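Local coordinates for L-amino acid deaminase (Proteus vulgaris, PDB 5I39), which binds flavin-adenine dinucleotide and probably uses it to oxidise L-amino acids, at residues I65-N70 / I204-A209; Q37-V42 / R59-V64; T21-F26 / P186-F191. All blocks are in the same frame, centred on the assembly; numbering follows the deposited sequence.

Interaction 1: residues I65-N70 / I204-A209; sequences IVEKGN and IYTQCA. With FAD (flavin-adenine dinucleotide), chain B.
I65 and V66 pair in parallel with I204 and Y205, joined by Y205 N to I65 O (2.9 Å) and E67 N to Y205 O. Past the strand ends the loops stay together. C208 N reaches E67 O from above the carbonyl plane, 35° out of it, and Q207 N gives a nearly straight bond to G69 O. I65 and I204 lie side by side on one face, with I65 CD1 4.0 Å from I204 CG1. On the other face V66 CG1 meets C208 SG. The K68 and A209 CB atoms touch at 3.6 Å. The E67 carboxylate takes both ribose hydroxyls of FAD: O3B donates to OE1 and O2B to OE2, each at 2.7 Å. OE2 also accepts from G69 N on its anti lone pair, and OE1 accepts from A45 N, so both oxygens are gripped twice. K68 runs extended as far as CE, then bends (chi4 55°) to bring NZ to FAD O2B at 3.1 Å. V66, C208 and A209 border the adenine. An acidic residue just past the second strand, holding the adenosine ribose, is characteristic of the Rossmann-type dinucleotide-binding fold.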
# COMPACT_ATOMS: atom_id res chain seq x y z
N ILE A 65 -15.27 4.88 10.91
CA ILE A 65 -13.83 5.10 10.98
C ILE A 65 -13.60 6.41 11.71
O ILE A 65 -14.24 7.42 11.40
CB ILE A 65 -13.14 5.18 9.60
CG1 ILE A 65 -13.45 3.94 8.76
CG2 ILE A 65 -11.63 5.35 9.78
CD1 ILE A 65 -12.83 3.93 7.38
N VAL A 66 -12.67 6.40 12.67
CA VAL A 66 -12.19 7.63 13.29
C VAL A 66 -10.75 7.87 12.83
O VAL A 66 -9.93 6.96 12.82
CB VAL A 66 -12.36 7.64 14.83
CG1 VAL A 66 -13.84 7.60 15.18
CG2 VAL A 66 -11.61 6.50 15.51
N GLU A 67 -10.48 9.11 12.41
CA GLU A 67 -9.22 9.51 11.80
C GLU A 67 -8.76 10.80 12.47
O GLU A 67 -9.48 11.80 12.47
CB GLU A 67 -9.43 9.71 10.29
CG GLU A 67 -8.32 10.45 9.55
CD GLU A 67 -6.96 9.82 9.72
OE1 GLU A 67 -6.79 8.65 9.31
OE2 GLU A 67 -6.06 10.50 10.26
N LYS A 68 -7.55 10.77 13.03
CA LYS A 68 -7.03 11.89 13.82
C LYS A 68 -6.74 13.13 12.97
O LYS A 68 -6.82 14.24 13.47
CB LYS A 68 -5.79 11.46 14.62
CG LYS A 68 -4.55 11.15 13.79
CD LYS A 68 -3.34 10.83 14.66
CE LYS A 68 -2.14 10.40 13.83
NZ LYS A 68 -1.76 11.39 12.78
N GLY A 69 -6.38 12.92 11.71
CA GLY A 69 -6.11 14.02 10.78
C GLY A 69 -7.09 13.99 9.63
O GLY A 69 -8.30 13.86 9.83
N ASN A 70 -6.57 14.11 8.41
CA ASN A 70 -7.37 14.02 7.19
C ASN A 70 -7.39 12.59 6.66
O ASN A 70 -6.48 11.81 6.91
CB ASN A 70 -6.80 14.93 6.11
CG ASN A 70 -6.89 16.40 6.46
OD1 ASN A 70 -7.80 16.83 7.17
ND2 ASN A 70 -5.95 17.20 5.95
N ILE A 204 -16.96 8.33 8.25
CA ILE A 204 -15.54 8.60 8.52
C ILE A 204 -15.42 9.97 9.15
O ILE A 204 -15.71 10.99 8.52
CB ILE A 204 -14.69 8.54 7.23
CG1 ILE A 204 -14.93 7.23 6.48
CG2 ILE A 204 -13.21 8.71 7.59
CD1 ILE A 204 -14.17 7.06 5.18
N TYR A 205 -14.96 10.00 10.40
CA TYR A 205 -14.85 11.25 11.16
C TYR A 205 -13.39 11.67 11.26
O TYR A 205 -12.57 10.96 11.84
CB TYR A 205 -15.52 11.11 12.53
CG TYR A 205 -16.99 10.85 12.31
CD1 TYR A 205 -17.89 11.89 12.12
CD2 TYR A 205 -17.46 9.54 12.20
CE1 TYR A 205 -19.23 11.65 11.87
CE2 TYR A 205 -18.80 9.29 11.93
CZ TYR A 205 -19.68 10.34 11.77
OH TYR A 205 -21.00 10.08 11.52
N THR A 206 -13.09 12.81 10.64
CA THR A 206 -11.74 13.36 10.61
C THR A 206 -11.53 14.32 11.78
O THR A 206 -12.48 14.71 12.47
CB THR A 206 -11.50 14.09 9.28
OG1 THR A 206 -12.53 15.05 9.06
CG2 THR A 206 -11.50 13.10 8.13
N GLN A 207 -10.27 14.69 12.02
CA GLN A 207 -9.89 15.48 13.20
C GLN A 207 -10.48 14.86 14.48
O GLN A 207 -11.01 15.56 15.35
CB GLN A 207 -10.33 16.95 13.04
CG GLN A 207 -9.68 17.68 11.88
CD GLN A 207 -10.27 17.32 10.53
OE1 GLN A 207 -11.48 17.25 10.38
NE2 GLN A 207 -9.41 17.10 9.54
N CYS A 208 -10.39 13.54 14.56
CA CYS A 208 -11.08 12.75 15.58
C CYS A 208 -10.21 11.56 15.97
O CYS A 208 -10.36 10.46 15.44
CB CYS A 208 -12.44 12.30 15.06
SG CYS A 208 -13.46 11.41 16.26
N ALA A 209 -9.29 11.79 16.90
CA ALA A 209 -8.35 10.77 17.34
C ALA A 209 -9.00 9.81 18.32
O ALA A 209 -9.67 10.24 19.26
CB ALA A 209 -7.14 11.41 18.00
PA FAD B . -1.73 5.17 6.80
O1A FAD B . -0.53 5.95 7.37
O2A FAD B . -2.06 5.52 5.36
O5B FAD B . -3.06 5.44 7.63
C5B FAD B . -3.13 5.29 9.04
C4B FAD B . -4.07 6.38 9.52
O4B FAD B . -4.33 6.19 10.92
C3B FAD B . -3.44 7.77 9.37
O3B FAD B . -4.24 8.57 8.49
C2B FAD B . -3.40 8.28 10.82
O2B FAD B . -3.60 9.71 10.93
C1B FAD B . -4.50 7.47 11.49
N9A FAD B . -4.37 7.31 12.94
C8A FAD B . -3.30 6.89 13.60
N7A FAD B . -3.54 6.79 14.92
C5A FAD B . -4.80 7.17 15.07
C6A FAD B . -5.71 7.32 16.20
N6A FAD B . -5.30 7.05 17.45
N1A FAD B . -6.97 7.74 15.97
C2A FAD B . -7.40 8.00 14.73
N3A FAD B . -6.63 7.90 13.64
C4A FAD B . -5.36 7.50 13.78
N1 FAD B . 3.02 0.06 -0.80
C2 FAD B . 2.84 -0.54 -1.98
O2 FAD B . 2.04 -1.49 -2.03
N3 FAD B . 3.52 -0.12 -3.08
C4 FAD B . 4.41 0.87 -3.09
O4 FAD B . 4.97 1.21 -4.12
C4X FAD B . 4.69 1.57 -1.83
N5 FAD B . 5.62 2.55 -1.70
C5X FAD B . 5.70 3.26 -0.57
C6 FAD B . 6.48 4.41 -0.49
C7 FAD B . 6.52 5.20 0.65
C7M FAD B . 7.34 6.47 0.69
C8 FAD B . 5.73 4.81 1.83
C8M FAD B . 5.71 5.64 3.09
C9 FAD B . 4.96 3.64 1.76
C9A FAD B . 4.92 2.86 0.61
N10 FAD B . 4.15 1.69 0.55
C10 FAD B . 3.90 1.08 -0.68
C1' FAD B . 3.43 1.20 1.70
C2' FAD B . 2.03 1.69 1.81
O2' FAD B . 1.99 3.07 1.45
C3' FAD B . 1.58 1.47 3.25
O3' FAD B . 1.84 0.11 3.68
C4' FAD B . 0.10 1.73 3.46
O4' FAD B . -0.25 3.02 2.92
C5' FAD B . -0.21 1.69 4.94
O5' FAD B . -1.60 2.00 5.07
P FAD B . -2.20 2.27 6.55
O1P FAD B . -3.67 2.50 6.38
O2P FAD B . -1.70 1.21 7.50
O3P FAD B . -1.41 3.61 7.02

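Interaction 2: residues Q37-V42 / R59-V64; sequences QADVVV and RGLSVV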
# COMPACT_ATOMS: atom_id res chain seq x y z
N GLN A 37 -23.30 4.69 18.30
CA GLN A 37 -22.95 3.27 18.20
C GLN A 37 -22.52 2.92 16.78
O GLN A 37 -22.93 3.57 15.82
CB GLN A 37 -24.15 2.42 18.64
CG GLN A 37 -24.00 0.89 18.59
CD GLN A 37 -24.19 0.22 17.23
OE1 GLN A 37 -23.70 -0.89 17.02
NE2 GLN A 37 -24.89 0.87 16.30
N ALA A 38 -21.68 1.90 16.67
CA ALA A 38 -21.35 1.28 15.38
C ALA A 38 -21.00 -0.18 15.61
O ALA A 38 -20.42 -0.52 16.64
CB ALA A 38 -20.19 1.99 14.71
N ASP A 39 -21.36 -1.05 14.67
CA ASP A 39 -21.04 -2.48 14.81
C ASP A 39 -19.53 -2.72 14.88
O ASP A 39 -19.08 -3.59 15.61
CB ASP A 39 -21.64 -3.32 13.68
CG ASP A 39 -23.16 -3.30 13.66
OD1 ASP A 39 -23.79 -2.98 14.69
OD2 ASP A 39 -23.71 -3.63 12.59
N VAL A 40 -18.77 -1.95 14.10
CA VAL A 40 -17.31 -1.97 14.15
C VAL A 40 -16.81 -0.53 14.11
O VAL A 40 -17.30 0.27 13.31
CB VAL A 40 -16.68 -2.74 12.97
CG1 VAL A 40 -15.17 -2.86 13.16
CG2 VAL A 40 -17.30 -4.11 12.81
N VAL A 41 -15.84 -0.21 14.96
CA VAL A 41 -15.11 1.05 14.87
C VAL A 41 -13.70 0.76 14.39
O VAL A 41 -13.00 -0.09 14.94
CB VAL A 41 -15.10 1.82 16.21
CG1 VAL A 41 -14.27 3.09 16.11
CG2 VAL A 41 -16.53 2.16 16.61
N VAL A 42 -13.29 1.48 13.34
CA VAL A 42 -11.97 1.35 12.75
C VAL A 42 -11.16 2.59 13.12
O VAL A 42 -11.63 3.71 12.94
CB VAL A 42 -12.09 1.22 11.22
CG1 VAL A 42 -10.71 1.19 10.55
CG2 VAL A 42 -12.88 -0.01 10.83
N ARG A 59 -20.43 -7.36 4.55
CA ARG A 59 -20.93 -8.41 5.43
C ARG A 59 -22.15 -8.00 6.27
O ARG A 59 -22.61 -8.76 7.12
CB ARG A 59 -19.81 -8.89 6.36
CG ARG A 59 -18.60 -9.39 5.61
CD ARG A 59 -17.55 -9.94 6.56
NE ARG A 59 -16.26 -10.09 5.89
CZ ARG A 59 -15.36 -11.06 6.09
NH1 ARG A 59 -15.58 -12.05 6.95
NH2 ARG A 59 -14.22 -11.03 5.41
N GLY A 60 -22.68 -6.80 6.04
CA GLY A 60 -23.90 -6.33 6.70
C GLY A 60 -23.69 -5.57 8.00
O GLY A 60 -24.65 -5.34 8.73
N LEU A 61 -22.45 -5.17 8.29
CA LEU A 61 -22.13 -4.48 9.54
C LEU A 61 -22.03 -2.98 9.32
O LEU A 61 -21.51 -2.54 8.29
CB LEU A 61 -20.80 -5.01 10.08
CG LEU A 61 -20.79 -6.50 10.42
CD1 LEU A 61 -19.37 -7.00 10.62
CD2 LEU A 61 -21.65 -6.79 11.65
N SER A 62 -22.52 -2.20 10.27
CA SER A 62 -22.28 -0.76 10.26
C SER A 62 -20.85 -0.47 10.71
O SER A 62 -20.32 -1.13 11.62
CB SER A 62 -23.28 -0.03 11.15
OG SER A 62 -23.15 -0.42 12.50
N VAL A 63 -20.22 0.50 10.07
CA VAL A 63 -18.82 0.82 10.34
C VAL A 63 -18.63 2.32 10.46
O VAL A 63 -19.12 3.09 9.63
CB VAL A 63 -17.88 0.28 9.25
CG1 VAL A 63 -16.42 0.57 9.61
CG2 VAL A 63 -18.06 -1.22 9.05
N VAL A 64 -17.91 2.71 11.51
CA VAL A 64 -17.42 4.07 11.67
C VAL A 64 -15.90 4.02 11.70
O VAL A 64 -15.32 3.23 12.44
CB VAL A 64 -17.97 4.72 12.96
CG1 VAL A 64 -17.22 6.01 13.31
CG2 VAL A 64 -19.45 5.01 12.81
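D39 and S62 exchange two hydrogen bonds just before the parallel strands pair. D39 N donates to S62 OG at 2.9 Å, and S62 N donates to D39 OD2 at 3.0 Å. The S62 hydroxyl sits between its own backbone N and carbonyl carbon (chi1 63°), which turns OG to the D39 amide. The S62 amide meets OD2 from above the carboxylate plane, 44° out of it. L61 CD2 packs near the same oxygen, and L61 CD1 lies 4.2 Å from V40 CG2. Beyond this pair the ladder is regular: V40 N to S62 O, V64 N to V40 O, and V42 N to V64 O. The valines keep CG1 anti to the backbone N, leaving CG2 beside N. From there V64 CG2 reaches A38 CB at 3.6 Å, on the face of V41. On the face of V40, V42 CG2 meets V63 CG1 at 3.8 Å, the two side chains crossing at a slant. Helix 47-58 lies against V40 and V63, while I230 touches A38, V41 and V64. The chemistry is thus divided. Polar side chains of D39 and S62 bind backbone amides at the partly exposed strand entrance, and small and branched apolar side chains pack on both faces of this beta-alpha-beta unit.

Interaction 3: residues T21-F26 / P186-F191; sequences TPRHGF and PEVATF. With EDO (1,2-ethanediol), chain C.
The contact sets a type I turn, T21 to H24, and the residues after it against the N-terminal end of helix 189-199, where V188 is the N-cap residue. G25 sits over one face of the F191 ring. Its CA is 3.5 Å from the ring centroid and 8° off the normal, a CH-pi contact over the face. G25 has positive phi, which favours glycine. One water ties the two backbones together: it donates to P22 O and to E187 O, both at 2.8 Å, and accepts from G25 N at 2.9 Å. The R23 chain is extended from CG to NE. Its NH1 forms a salt bridge with E187 OE1 at 3.2 Å, the oxygen lying at the guanidinium edge, with the two planes 31° apart. V188 CG2 sits over one face of that guanidinium and also touches R23 CG at 3.7 Å. Each charge has a further partner: D185 for R23 NH2, and R16 for E187 OE2. An ethanediol, probably from the crystallisation liquor, donates to G25 O through O2 and touches the F191 rim. The helix start is also bordered by M377 of helix 376-392 and by I47 and I50 of helix 47-58, which touch T190.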
# COMPACT_ATOMS: atom_id res chain seq x y z
N THR A 21 -9.59 18.82 -9.89
CA THR A 21 -9.40 17.72 -10.84
C THR A 21 -9.51 16.43 -10.03
O THR A 21 -9.52 16.49 -8.81
CB THR A 21 -8.01 17.75 -11.52
OG1 THR A 21 -7.00 17.30 -10.60
CG2 THR A 21 -7.66 19.14 -12.04
N PRO A 22 -9.55 15.25 -10.70
CA PRO A 22 -9.51 13.97 -9.96
C PRO A 22 -8.28 13.75 -9.06
O PRO A 22 -8.32 12.87 -8.21
CB PRO A 22 -9.54 12.93 -11.09
CG PRO A 22 -10.26 13.60 -12.20
CD PRO A 22 -9.81 15.03 -12.13
N ARG A 23 -7.22 14.54 -9.24
CA ARG A 23 -6.01 14.49 -8.41
C ARG A 23 -6.03 15.49 -7.24
O ARG A 23 -4.97 15.86 -6.72
CB ARG A 23 -4.78 14.71 -9.30
CG ARG A 23 -4.68 13.63 -10.36
CD ARG A 23 -3.55 13.78 -11.35
NE ARG A 23 -3.37 12.49 -12.00
CZ ARG A 23 -2.60 11.49 -11.56
NH1 ARG A 23 -1.83 11.62 -10.47
NH2 ARG A 23 -2.57 10.35 -12.25
N HIS A 24 -7.23 15.91 -6.82
CA HIS A 24 -7.43 16.88 -5.73
C HIS A 24 -6.79 16.45 -4.39
O HIS A 24 -6.24 17.29 -3.67
CB HIS A 24 -8.93 17.24 -5.55
CG HIS A 24 -9.84 16.06 -5.40
ND1 HIS A 24 -9.99 15.39 -4.21
CD2 HIS A 24 -10.67 15.44 -6.27
CE1 HIS A 24 -10.86 14.40 -4.35
NE2 HIS A 24 -11.29 14.41 -5.60
N GLY A 25 -6.84 15.16 -4.08
CA GLY A 25 -6.22 14.64 -2.87
C GLY A 25 -6.82 15.14 -1.57
O GLY A 25 -6.11 15.45 -0.62
N PHE A 26 -8.14 15.18 -1.52
CA PHE A 26 -8.88 15.57 -0.32
C PHE A 26 -10.30 15.02 -0.39
O PHE A 26 -11.04 15.31 -1.33
CB PHE A 26 -8.94 17.08 -0.11
CG PHE A 26 -9.65 17.47 1.16
CD1 PHE A 26 -9.00 17.38 2.39
CD2 PHE A 26 -10.98 17.87 1.14
CE1 PHE A 26 -9.66 17.70 3.57
CE2 PHE A 26 -11.64 18.20 2.32
CZ PHE A 26 -10.98 18.11 3.53
N PRO A 186 -0.53 7.89 -6.01
CA PRO A 186 -0.90 8.30 -4.65
C PRO A 186 -1.73 9.58 -4.55
O PRO A 186 -2.32 9.83 -3.50
CB PRO A 186 0.46 8.45 -3.97
CG PRO A 186 1.39 8.80 -5.07
CD PRO A 186 0.92 7.99 -6.23
N GLU A 187 -1.82 10.35 -5.62
CA GLU A 187 -2.68 11.52 -5.64
C GLU A 187 -4.16 11.16 -5.79
O GLU A 187 -5.01 12.03 -5.62
CB GLU A 187 -2.27 12.48 -6.76
CG GLU A 187 -0.85 13.02 -6.63
CD GLU A 187 0.24 12.03 -7.02
OE1 GLU A 187 -0.01 11.17 -7.89
OE2 GLU A 187 1.34 12.11 -6.44
N VAL A 188 -4.45 9.90 -6.13
CA VAL A 188 -5.82 9.47 -6.46
C VAL A 188 -6.32 8.23 -5.72
O VAL A 188 -7.42 8.25 -5.19
CB VAL A 188 -5.96 9.22 -7.99
CG1 VAL A 188 -7.39 8.82 -8.34
CG2 VAL A 188 -5.57 10.46 -8.78
N ALA A 189 -5.54 7.14 -5.72
CA ALA A 189 -6.09 5.81 -5.41
C ALA A 189 -6.86 5.72 -4.09
O ALA A 189 -8.01 5.29 -4.08
CB ALA A 189 -5.00 4.76 -5.46
N THR A 190 -6.23 6.12 -3.00
CA THR A 190 -6.88 5.96 -1.69
C THR A 190 -8.05 6.93 -1.53
O THR A 190 -9.02 6.62 -0.84
CB THR A 190 -5.87 6.11 -0.54
OG1 THR A 190 -4.79 5.21 -0.78
CG2 THR A 190 -6.51 5.79 0.80
N PHE A 191 -7.98 8.07 -2.20
CA PHE A 191 -9.06 9.06 -2.16
C PHE A 191 -10.31 8.51 -2.86
O PHE A 191 -11.42 8.66 -2.34
CB PHE A 191 -8.60 10.38 -2.76
CG PHE A 191 -7.41 10.96 -2.05
CD1 PHE A 191 -7.55 11.61 -0.83
CD2 PHE A 191 -6.13 10.79 -2.57
CE1 PHE A 191 -6.44 12.11 -0.16
CE2 PHE A 191 -5.02 11.28 -1.90
CZ PHE A 191 -5.18 11.94 -0.70
C1 EDO C . -4.17 14.11 1.90
O1 EDO C . -2.89 14.63 2.27
C2 EDO C . -5.25 14.70 2.81
O2 EDO C . -6.18 15.52 2.10
O HOH W 1 -7.67 12.73 -5.52

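In the fold
Interactions 1 and 2 share strand 63-66 and belong to one sheet, in which 63-66 lies between 40-43 and 203-205. Their centres are 15 Å apart. They meet where V66 N approaches V42 O at 2.9 Å, a probable hydrogen bond, and where Y205 CD2 packs on V64 CG1 at 3.7 Å. Interaction 1 touches the adenosine end of FAD directly. Interaction 2 stands back, with the V42 side chain about 8 Å from the cofactor. In interaction 3 the F191 side chain is about 9 Å from FAD. Helix 189-199 of interaction 3 leads into strand 203-205 of interaction 1. Interactions 2 and 3 do not touch; their nearest atoms are about 12 Å apart.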